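Local coordinates for PFC0360w protein (Plasmodium falciparum, PDB 3NI8) that probably activates the ATPase of the chaperone Hsp90 in the malaria parasite, at residues 79-87 with 97-105; 30-38 with 104-114. All blocks are in the same frame, centred on the assembly; numbering follows the deposited sequence.

Contact 1: 79-87 with 97-105; sequences KPHKIVEKW and YSTVTVEFI. With IPA (isopropyl alcohol), chain B.
Trp87 and Val100 meet at one end of an antiparallel strand pair, the methyl CG2 of Val100 lying over the indole face, 3.7 Å from Trp87 CG and off toward the rim of the ring. Beside it Ser98 turns its hydroxyl back to the neighbouring strand: with OG held between the backbone N and the carbonyl carbon (chi1 72°), it donates to Trp87 O at 2.7 Å from above the carbonyl plane. Ser98 N reaches the same oxygen from the opposite face, so two donors grip it. His118 of strand 111-119 also bonds Ser98 OG and sets its ring edge-to-face with Trp87. The other face of the sheet carries Lys86, whose bent chain crosses the Tyr97 ring and lays CE over its centre, 4.0 Å from the centroid. The ammonium beyond it is too far for more than a weak cation-pi attraction and forms a salt bridge with Glu73.

Farther along, Ile83 and Val102 stand side by side on the Trp87 face, CG1 of Ile83 3.9 Å from CB of Val102. CE2 of Phe104 is also close to this CG1, which comes at the edge of the ring. On the reverse face Lys82 and Glu103 run alongside each other through their CG atoms, their charged ends apart. Backbone bonds join Ile83 with Val102 and Glu85 with Val100 in both directions, and Phe104 N donates almost straight to His81 O at 2.8 Å. The chemistry is thus two-sided: threonines, charged chains and Val84 occupy the partly exposed reverse face, whereas the Trp87 face is mainly apolar, and its Ile83 and Phe104 meet helix 31-39. The buried Glu85 carboxylate there, OE2 2.6 Å from O2 of an isopropanol, might have a raised pKa.

Contact 2: 30-38 with 104-114; sequences PPEVLFNAF and FISVKENHTKL. With IPA (isopropyl alcohol), chain B.
Phe104 opens the second segment by driving its ring into the side of helix 31-38. With CG anti to the carbonyl carbon (chi1 -48°), the side chain carries the ring toward the helix and brings CD1 to 3.6 Å from CB of Leu34. Phe35 passes its backbone N and CA over one face of this ring, while its own side chain crosses at about a right angle, CD1 3.8 Å from Phe104 CE2. The far edge of Phe104 points to the face of Phe38 in an offset edge-to-face pair, with centroids 5.6 Å apart and planes at 62°. Next, Ser106 sets CB against CG of Pro31. After the corner at Val107, a type II turn from Lys108 to His111 brings Asn110 OD1 alongside the Pro30 ring, 3.8 Å from its CB. Thr112 then points back to the helix start. Its OG1 sits 3.1 Å from Pro31 CD, beside a proline nitrogen that has no hydrogen to give, and is bonded instead to Val29 O; its CG2 meets Leu34 CD1 tip to tip at 3.7 Å. Leu114 ends the row, with CD2 at the edge of the Phe38 ring, 4.1 Å from CE2. Ile148 of helix 132-150 touches Leu34 and Phe38 as well. A short helix packed with a long C-terminal helix against a curved antiparallel sheet is the helix-grip arrangement of the SRPBCC fold, to which Aha1-like domains belong.

Strand 98-106 serves both contacts, pairing with 82-87 in contact 1 and leading into the turn to 111-114 in contact 2; Phe104 belongs to both. Their centres are about 13 Å apart, yet their apolar side chains touch on the helix-facing side of the sheet. Ile83 of contact 1 meets two aromatic residues of contact 2, its CG2 3.5 Å from Phe35 CE1 and its CD1 3.5 Å from Phe38 CB, and Val102 CG1 lies 3.3 Å from Leu114 CD1. The isopropanol, probably from the crystallisation liquor, sits between Glu85 of contact 1 and Phe38 of contact 2: its O2 is 2.7 Å from Phe38 O and also close to Glu85 OE2, although which acceptor takes its proton is not settled.

Contact 1: 79-87 with 97-105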
loop_
_atom_site.group_PDB
_atom_site.type_symbol
_atom_site.label_atom_id
_atom_site.label_comp_id
_atom_site.label_asym_id
_atom_site.label_seq_id
_atom_site.Cartn_x
_atom_site.Cartn_y
_atom_site.Cartn_z
ATOM N N LYS A 79 -6.482 2.775 -13.604
ATOM C CA LYS A 79 -7.736 2.920 -12.848
ATOM C C LYS A 79 -8.892 2.136 -13.463
ATOM O O LYS A 79 -9.098 2.245 -14.684
ATOM C CB LYS A 79 -8.139 4.402 -12.792
ATOM C CG LYS A 79 -9.363 4.713 -11.894
ATOM C CD LYS A 79 -9.415 6.197 -11.530
ATOM C CE LYS A 79 -10.743 6.594 -10.877
ATOM N NZ LYS A 79 -10.614 7.998 -10.360
ATOM N N PRO A 80 -9.666 1.374 -12.637
ATOM C CA PRO A 80 -9.526 1.106 -11.186
ATOM C C PRO A 80 -8.933 -0.284 -10.796
ATOM O O PRO A 80 -9.176 -0.787 -9.679
ATOM C CB PRO A 80 -10.983 1.204 -10.696
ATOM C CG PRO A 80 -11.795 0.628 -11.847
ATOM C CD PRO A 80 -10.975 0.882 -13.134
ATOM N N HIS A 81 -8.148 -0.862 -11.706
ATOM C CA HIS A 81 -7.736 -2.265 -11.627
ATOM C C HIS A 81 -6.358 -2.532 -11.005
ATOM O O HIS A 81 -6.174 -3.541 -10.317
ATOM C CB HIS A 81 -7.817 -2.906 -13.016
ATOM C CG HIS A 81 -9.217 -3.065 -13.520
ATOM N ND1 HIS A 81 -9.671 -2.458 -14.672
ATOM C CD2 HIS A 81 -10.271 -3.751 -13.015
ATOM C CE1 HIS A 81 -10.941 -2.775 -14.862
ATOM N NE2 HIS A 81 -11.329 -3.554 -13.867
ATOM N N LYS A 82 -5.407 -1.633 -11.243
ATOM C CA LYS A 82 -4.000 -1.851 -10.853
ATOM C C LYS A 82 -3.266 -0.544 -10.561
ATOM O O LYS A 82 -3.483 0.496 -11.225
ATOM C CB LYS A 82 -3.241 -2.583 -11.977
ATOM C CG LYS A 82 -2.277 -3.685 -11.577
ATOM C CD LYS A 82 -1.254 -3.940 -12.696
ATOM C CE LYS A 82 -0.887 -5.420 -12.886
ATOM N NZ LYS A 82 0.628 -5.679 -13.072
ATOM N N ILE A 83 -2.392 -0.611 -9.564
ATOM C CA ILE A 83 -1.350 0.384 -9.354
ATOM C C ILE A 83 -0.029 -0.339 -9.088
ATOM O O ILE A 83 -0.022 -1.469 -8.646
ATOM C CB ILE A 83 -1.681 1.408 -8.223
ATOM C CG1 ILE A 83 -2.256 0.712 -6.995
ATOM C CG2 ILE A 83 -2.660 2.438 -8.709
ATOM C CD1 ILE A 83 -2.426 1.630 -5.799
ATOM N N VAL A 84 1.074 0.313 -9.436
ATOM C CA VAL A 84 2.433 -0.164 -9.157
ATOM C C VAL A 84 3.225 1.011 -8.590
ATOM O O VAL A 84 3.088 2.150 -9.051
ATOM C CB VAL A 84 3.151 -0.707 -10.429
ATOM C CG1 VAL A 84 4.517 -1.319 -10.052
ATOM C CG2 VAL A 84 2.276 -1.727 -11.166
ATOM N N GLU A 85 4.064 0.729 -7.603
ATOM C CA GLU A 85 4.804 1.780 -6.887
ATOM C C GLU A 85 6.236 1.370 -6.645
ATOM O O GLU A 85 6.495 0.191 -6.431
ATOM C CB GLU A 85 4.164 2.036 -5.511
ATOM C CG GLU A 85 2.698 2.454 -5.595
ATOM C CD GLU A 85 2.002 2.465 -4.256
ATOM O OE1 GLU A 85 2.588 2.054 -3.227
ATOM O OE2 GLU A 85 0.837 2.879 -4.240
ATOM N N LYS A 86 7.151 2.345 -6.686
ATOM C CA LYS A 86 8.383 2.286 -5.869
ATOM C C LYS A 86 7.961 2.681 -4.445
ATOM O O LYS A 86 7.101 3.539 -4.271
ATOM C CB LYS A 86 9.446 3.264 -6.363
ATOM C CG LYS A 86 9.770 3.197 -7.863
ATOM C CD LYS A 86 11.289 3.208 -8.119
ATOM C CE LYS A 86 11.926 4.561 -7.811
ATOM N NZ LYS A 86 11.360 5.578 -8.744
ATOM N N TRP A 87 8.570 2.077 -3.438
ATOM C CA TRP A 87 8.074 2.146 -2.065
ATOM C C TRP A 87 9.207 1.816 -1.103
ATOM O O TRP A 87 9.822 0.748 -1.201
ATOM C CB TRP A 87 6.959 1.103 -1.908
ATOM C CG TRP A 87 6.095 1.165 -0.648
ATOM C CD1 TRP A 87 4.802 1.637 -0.565
ATOM C CD2 TRP A 87 6.432 0.693 0.671
ATOM N NE1 TRP A 87 4.322 1.491 0.721
ATOM C CE2 TRP A 87 5.293 0.914 1.500
ATOM C CE3 TRP A 87 7.573 0.107 1.235
ATOM C CZ2 TRP A 87 5.272 0.574 2.872
ATOM C CZ3 TRP A 87 7.559 -0.236 2.593
ATOM C CH2 TRP A 87 6.406 -0.003 3.399
ATOM N N TYR A 97 14.732 0.463 -2.938
ATOM C CA TYR A 97 13.312 0.711 -3.173
ATOM C C TYR A 97 12.637 -0.631 -3.415
ATOM O O TYR A 97 13.076 -1.398 -4.271
ATOM C CB TYR A 97 13.120 1.584 -4.412
ATOM C CG TYR A 97 12.938 3.058 -4.136
ATOM C CD1 TYR A 97 11.709 3.559 -3.670
ATOM C CD2 TYR A 97 13.990 3.967 -4.341
ATOM C CE1 TYR A 97 11.527 4.935 -3.412
ATOM C CE2 TYR A 97 13.821 5.353 -4.079
ATOM C CZ TYR A 97 12.583 5.820 -3.626
ATOM O OH TYR A 97 12.406 7.166 -3.380
ATOM N N SER A 98 11.575 -0.925 -2.678
ATOM C CA SER A 98 10.807 -2.124 -2.967
ATOM C C SER A 98 9.768 -1.820 -4.061
ATOM O O SER A 98 9.637 -0.672 -4.512
ATOM C CB SER A 98 10.155 -2.661 -1.690
ATOM O OG SER A 98 9.093 -1.819 -1.290
ATOM N N THR A 99 9.037 -2.848 -4.481
ATOM C CA THR A 99 7.981 -2.691 -5.462
ATOM C C THR A 99 6.691 -3.179 -4.850
ATOM O O THR A 99 6.611 -4.324 -4.365
ATOM C CB THR A 99 8.265 -3.531 -6.714
ATOM O OG1 THR A 99 9.516 -3.135 -7.273
ATOM C CG2 THR A 99 7.187 -3.374 -7.759
ATOM N N VAL A 100 5.685 -2.308 -4.855
ATOM C CA VAL A 100 4.353 -2.696 -4.435
ATOM C C VAL A 100 3.421 -2.699 -5.650
ATOM O O VAL A 100 3.355 -1.734 -6.407
ATOM C CB VAL A 100 3.805 -1.780 -3.301
ATOM C CG1 VAL A 100 2.316 -2.111 -2.998
ATOM C CG2 VAL A 100 4.651 -1.914 -2.033
ATOM N N THR A 101 2.725 -3.807 -5.842
ATOM C CA THR A 101 1.728 -3.919 -6.901
ATOM C C THR A 101 0.406 -4.235 -6.226
ATOM O O THR A 101 0.352 -5.116 -5.357
ATOM C CB THR A 101 2.081 -5.076 -7.861
ATOM O OG1 THR A 101 3.385 -4.849 -8.422
ATOM C CG2 THR A 101 1.042 -5.210 -8.957
ATOM N N VAL A 102 -0.653 -3.530 -6.592
ATOM C CA VAL A 102 -1.943 -3.775 -5.963
ATOM C C VAL A 102 -2.965 -3.962 -7.062
ATOM O O VAL A 102 -3.126 -3.100 -7.929
ATOM C CB VAL A 102 -2.395 -2.627 -4.993
ATOM C CG1 VAL A 102 -3.512 -3.130 -4.015
ATOM C CG2 VAL A 102 -1.219 -2.036 -4.199
ATOM N N GLU A 103 -3.620 -5.115 -7.046
ATOM C CA GLU A 103 -4.664 -5.423 -7.996
ATOM C C GLU A 103 -6.020 -5.421 -7.296
ATOM O O GLU A 103 -6.163 -5.929 -6.161
ATOM C CB GLU A 103 -4.406 -6.776 -8.665
ATOM C CG GLU A 103 -3.158 -6.816 -9.541
ATOM C CD GLU A 103 -2.719 -8.244 -9.866
ATOM O OE1 GLU A 103 -1.749 -8.710 -9.221
ATOM O OE2 GLU A 103 -3.360 -8.907 -10.729
ATOM N N PHE A 104 -6.995 -4.827 -7.988
ATOM C CA PHE A 104 -8.384 -4.767 -7.568
ATOM C C PHE A 104 -9.221 -5.466 -8.614
ATOM O O PHE A 104 -9.566 -4.875 -9.646
ATOM C CB PHE A 104 -8.811 -3.318 -7.459
ATOM C CG PHE A 104 -7.838 -2.468 -6.695
ATOM C CD1 PHE A 104 -7.838 -2.473 -5.310
ATOM C CD2 PHE A 104 -6.913 -1.680 -7.365
ATOM C CE1 PHE A 104 -6.955 -1.694 -4.610
ATOM C CE2 PHE A 104 -6.025 -0.919 -6.676
ATOM C CZ PHE A 104 -6.047 -0.918 -5.284
ATOM N N ILE A 105 -9.540 -6.729 -8.353
ATOM C CA ILE A 105 -10.175 -7.593 -9.338
ATOM C C ILE A 105 -11.650 -7.782 -9.017
ATOM O O ILE A 105 -12.010 -8.226 -7.925
ATOM C CB ILE A 105 -9.470 -8.985 -9.356
ATOM C CG1 ILE A 105 -7.971 -8.849 -9.726
ATOM C CG2 ILE A 105 -10.225 -9.992 -10.267
ATOM C CD1 ILE A 105 -7.064 -9.896 -9.032
HETATM C C1 IPA B . 0.070 5.276 -1.378
HETATM C C2 IPA B . 0.192 3.751 -1.465
HETATM C C3 IPA B . 0.226 3.013 -0.126
HETATM O O2 IPA B . -0.819 3.243 -2.297
#

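Contact 2: 30-38 with 104-114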
loop_
_atom_site.group_PDB
_atom_site.type_symbol
_atom_site.label_atom_id
_atom_site.label_comp_id
_atom_site.label_asym_id
_atom_site.label_seq_id
_atom_site.Cartn_x
_atom_site.Cartn_y
_atom_site.Cartn_z
ATOM N N PRO A 30 -17.016 -2.335 -4.466
ATOM C CA PRO A 30 -16.510 -2.390 -5.838
ATOM C C PRO A 30 -15.073 -1.844 -5.953
ATOM O O PRO A 30 -14.647 -1.074 -5.088
ATOM C CB PRO A 30 -17.490 -1.490 -6.593
ATOM C CG PRO A 30 -17.875 -0.454 -5.585
ATOM C CD PRO A 30 -17.882 -1.153 -4.248
ATOM N N PRO A 31 -14.335 -2.214 -7.029
ATOM C CA PRO A 31 -12.892 -1.894 -7.144
ATOM C C PRO A 31 -12.494 -0.425 -6.966
ATOM O O PRO A 31 -11.458 -0.147 -6.336
ATOM C CB PRO A 31 -12.529 -2.357 -8.562
ATOM C CG PRO A 31 -13.562 -3.385 -8.903
ATOM C CD PRO A 31 -14.832 -2.955 -8.210
ATOM N N GLU A 32 -13.305 0.488 -7.509
ATOM C CA GLU A 32 -12.993 1.929 -7.519
ATOM C C GLU A 32 -12.811 2.507 -6.120
ATOM O O GLU A 32 -11.983 3.397 -5.901
ATOM C CB GLU A 32 -14.070 2.716 -8.271
ATOM C CG GLU A 32 -15.491 2.556 -7.723
ATOM C CD GLU A 32 -16.415 3.641 -8.221
ATOM O OE1 GLU A 32 -15.989 4.811 -8.160
ATOM O OE2 GLU A 32 -17.544 3.338 -8.678
ATOM N N VAL A 33 -13.584 1.978 -5.179
ATOM C CA VAL A 33 -13.547 2.406 -3.793
ATOM C C VAL A 33 -12.235 1.931 -3.135
ATOM O O VAL A 33 -11.602 2.666 -2.374
ATOM C CB VAL A 33 -14.854 1.910 -3.086
ATOM C CG1 VAL A 33 -14.658 1.576 -1.645
ATOM C CG2 VAL A 33 -15.959 2.935 -3.234
ATOM N N LEU A 34 -11.816 0.708 -3.443
ATOM C CA LEU A 34 -10.523 0.224 -2.956
ATOM C C LEU A 34 -9.352 0.954 -3.624
ATOM O O LEU A 34 -8.390 1.332 -2.946
ATOM C CB LEU A 34 -10.395 -1.278 -3.138
ATOM C CG LEU A 34 -11.337 -2.112 -2.281
ATOM C CD1 LEU A 34 -11.134 -3.562 -2.587
ATOM C CD2 LEU A 34 -11.082 -1.804 -0.779
ATOM N N PHE A 35 -9.453 1.165 -4.939
ATOM C CA PHE A 35 -8.487 1.974 -5.695
ATOM C C PHE A 35 -8.317 3.383 -5.100
ATOM O O PHE A 35 -7.182 3.853 -4.925
ATOM C CB PHE A 35 -8.904 2.049 -7.183
ATOM C CG PHE A 35 -7.955 2.843 -8.052
ATOM C CD1 PHE A 35 -6.918 2.213 -8.727
ATOM C CD2 PHE A 35 -8.113 4.227 -8.204
ATOM C CE1 PHE A 35 -6.036 2.953 -9.551
ATOM C CE2 PHE A 35 -7.234 4.981 -8.996
ATOM C CZ PHE A 35 -6.195 4.333 -9.679
ATOM N N ASN A 36 -9.440 4.047 -4.812
ATOM C CA ASN A 36 -9.441 5.344 -4.114
ATOM C C ASN A 36 -8.627 5.272 -2.837
ATOM O O ASN A 36 -7.780 6.120 -2.575
ATOM C CB ASN A 36 -10.866 5.811 -3.765
ATOM C CG ASN A 36 -10.876 7.057 -2.865
ATOM O OD1 ASN A 36 -11.042 6.960 -1.643
ATOM N ND2 ASN A 36 -10.704 8.229 -3.471
ATOM N N ALA A 37 -8.877 4.235 -2.058
ATOM C CA ALA A 37 -8.272 4.127 -0.737
ATOM C C ALA A 37 -6.731 4.104 -0.804
ATOM O O ALA A 37 -6.053 4.536 0.165
ATOM C CB ALA A 37 -8.793 2.887 -0.005
ATOM N N PHE A 38 -6.180 3.592 -1.917
ATOM C CA PHE A 38 -4.741 3.508 -2.070
ATOM C C PHE A 38 -4.111 4.762 -2.676
ATOM O O PHE A 38 -2.875 4.929 -2.597
ATOM C CB PHE A 38 -4.345 2.289 -2.897
ATOM C CG PHE A 38 -4.282 1.016 -2.104
ATOM C CD1 PHE A 38 -3.066 0.539 -1.634
ATOM C CD2 PHE A 38 -5.447 0.293 -1.830
ATOM C CE1 PHE A 38 -3.012 -0.624 -0.887
ATOM C CE2 PHE A 38 -5.398 -0.874 -1.095
ATOM C CZ PHE A 38 -4.184 -1.342 -0.626
ATOM N N PHE A 104 -6.995 -4.827 -7.988
ATOM C CA PHE A 104 -8.384 -4.767 -7.568
ATOM C C PHE A 104 -9.221 -5.466 -8.614
ATOM O O PHE A 104 -9.566 -4.875 -9.646
ATOM C CB PHE A 104 -8.811 -3.318 -7.459
ATOM C CG PHE A 104 -7.838 -2.468 -6.695
ATOM C CD1 PHE A 104 -7.838 -2.473 -5.310
ATOM C CD2 PHE A 104 -6.913 -1.680 -7.365
ATOM C CE1 PHE A 104 -6.955 -1.694 -4.610
ATOM C CE2 PHE A 104 -6.025 -0.919 -6.676
ATOM C CZ PHE A 104 -6.047 -0.918 -5.284
ATOM N N ILE A 105 -9.540 -6.729 -8.353
ATOM C CA ILE A 105 -10.175 -7.593 -9.338
ATOM C C ILE A 105 -11.650 -7.782 -9.017
ATOM O O ILE A 105 -12.010 -8.226 -7.925
ATOM C CB ILE A 105 -9.470 -8.985 -9.356
ATOM C CG1 ILE A 105 -7.971 -8.849 -9.726
ATOM C CG2 ILE A 105 -10.225 -9.992 -10.267
ATOM C CD1 ILE A 105 -7.064 -9.896 -9.032
ATOM N N SER A 106 -12.520 -7.463 -9.972
ATOM C CA SER A 106 -13.971 -7.618 -9.777
ATOM C C SER A 106 -14.428 -9.083 -9.801
ATOM O O SER A 106 -14.482 -9.709 -10.866
ATOM C CB SER A 106 -14.735 -6.819 -10.830
ATOM O OG SER A 106 -16.129 -6.863 -10.573
ATOM N N VAL A 107 -14.752 -9.617 -8.623
ATOM C CA VAL A 107 -15.191 -11.003 -8.475
ATOM C C VAL A 107 -16.618 -11.081 -9.032
ATOM O O VAL A 107 -16.925 -11.902 -9.912
ATOM C CB VAL A 107 -15.123 -11.485 -7.002
ATOM C CG1 VAL A 107 -15.932 -12.775 -6.801
ATOM C CG2 VAL A 107 -13.676 -11.714 -6.577
ATOM N N LYS A 108 -17.474 -10.218 -8.500
ATOM C CA LYS A 108 -18.812 -9.993 -9.024
ATOM C C LYS A 108 -19.183 -8.549 -8.661
ATOM O O LYS A 108 -18.308 -7.770 -8.246
ATOM C CB LYS A 108 -19.812 -11.023 -8.480
ATOM C CG LYS A 108 -19.687 -11.346 -6.979
ATOM C CD LYS A 108 -20.712 -12.405 -6.564
ATOM C CE LYS A 108 -20.489 -12.909 -5.138
ATOM N NZ LYS A 108 -20.594 -11.829 -4.102
ATOM N N GLU A 109 -20.445 -8.174 -8.849
ATOM C CA GLU A 109 -20.886 -6.836 -8.458
ATOM C C GLU A 109 -20.772 -6.590 -6.946
ATOM O O GLU A 109 -21.188 -7.423 -6.118
ATOM C CB GLU A 109 -22.279 -6.492 -9.012
ATOM C CG GLU A 109 -23.407 -7.430 -8.630
ATOM C CD GLU A 109 -24.508 -7.482 -9.701
ATOM O OE1 GLU A 109 -25.330 -8.428 -9.647
ATOM O OE2 GLU A 109 -24.544 -6.595 -10.599
ATOM N N ASN A 110 -20.152 -5.450 -6.626
ATOM C CA ASN A 110 -19.852 -5.027 -5.260
ATOM C C ASN A 110 -19.114 -6.087 -4.449
ATOM O O ASN A 110 -19.449 -6.349 -3.304
ATOM C CB ASN A 110 -21.122 -4.547 -4.544
ATOM C CG ASN A 110 -21.753 -3.359 -5.228
ATOM O OD1 ASN A 110 -21.088 -2.631 -5.958
ATOM N ND2 ASN A 110 -23.038 -3.158 -5.009
ATOM N N HIS A 111 -18.111 -6.690 -5.071
ATOM C CA HIS A 111 -17.276 -7.734 -4.463
ATOM C C HIS A 111 -15.939 -7.659 -5.198
ATOM O O HIS A 111 -15.873 -7.985 -6.382
ATOM C CB HIS A 111 -17.913 -9.133 -4.640
ATOM C CG HIS A 111 -17.089 -10.268 -4.093
ATOM N ND1 HIS A 111 -17.642 -11.477 -3.721
ATOM C CD2 HIS A 111 -15.758 -10.382 -3.853
ATOM C CE1 HIS A 111 -16.691 -12.285 -3.281
ATOM N NE2 HIS A 111 -15.540 -11.643 -3.344
ATOM N N THR A 112 -14.894 -7.202 -4.516
ATOM C CA THR A 112 -13.582 -7.023 -5.146
ATOM C C THR A 112 -12.515 -7.883 -4.488
ATOM O O THR A 112 -12.467 -8.004 -3.264
ATOM C CB THR A 112 -13.158 -5.548 -5.123
ATOM O OG1 THR A 112 -14.131 -4.784 -5.844
ATOM C CG2 THR A 112 -11.786 -5.337 -5.768
ATOM N N LYS A 113 -11.667 -8.480 -5.309
ATOM C CA LYS A 113 -10.546 -9.254 -4.804
ATOM C C LYS A 113 -9.305 -8.391 -4.780
ATOM O O LYS A 113 -8.799 -7.983 -5.825
ATOM C CB LYS A 113 -10.327 -10.488 -5.664
ATOM C CG LYS A 113 -9.532 -11.569 -4.996
ATOM C CD LYS A 113 -9.429 -12.770 -5.918
ATOM C CE LYS A 113 -8.280 -13.662 -5.492
ATOM N NZ LYS A 113 -7.036 -12.848 -5.289
ATOM N N LEU A 114 -8.847 -8.084 -3.572
ATOM C CA LEU A 114 -7.628 -7.308 -3.366
ATOM C C LEU A 114 -6.407 -8.234 -3.249
ATOM O O LEU A 114 -6.326 -9.079 -2.368
ATOM C CB LEU A 114 -7.781 -6.410 -2.134
ATOM C CG LEU A 114 -6.675 -5.449 -1.673
ATOM C CD1 LEU A 114 -6.177 -4.634 -2.817
ATOM C CD2 LEU A 114 -7.195 -4.520 -0.563
HETATM C C1 IPA B . 0.070 5.276 -1.378
HETATM C C2 IPA B . 0.192 3.751 -1.465
HETATM C C3 IPA B . 0.226 3.013 -0.126
HETATM O O2 IPA B . -0.819 3.243 -2.297
#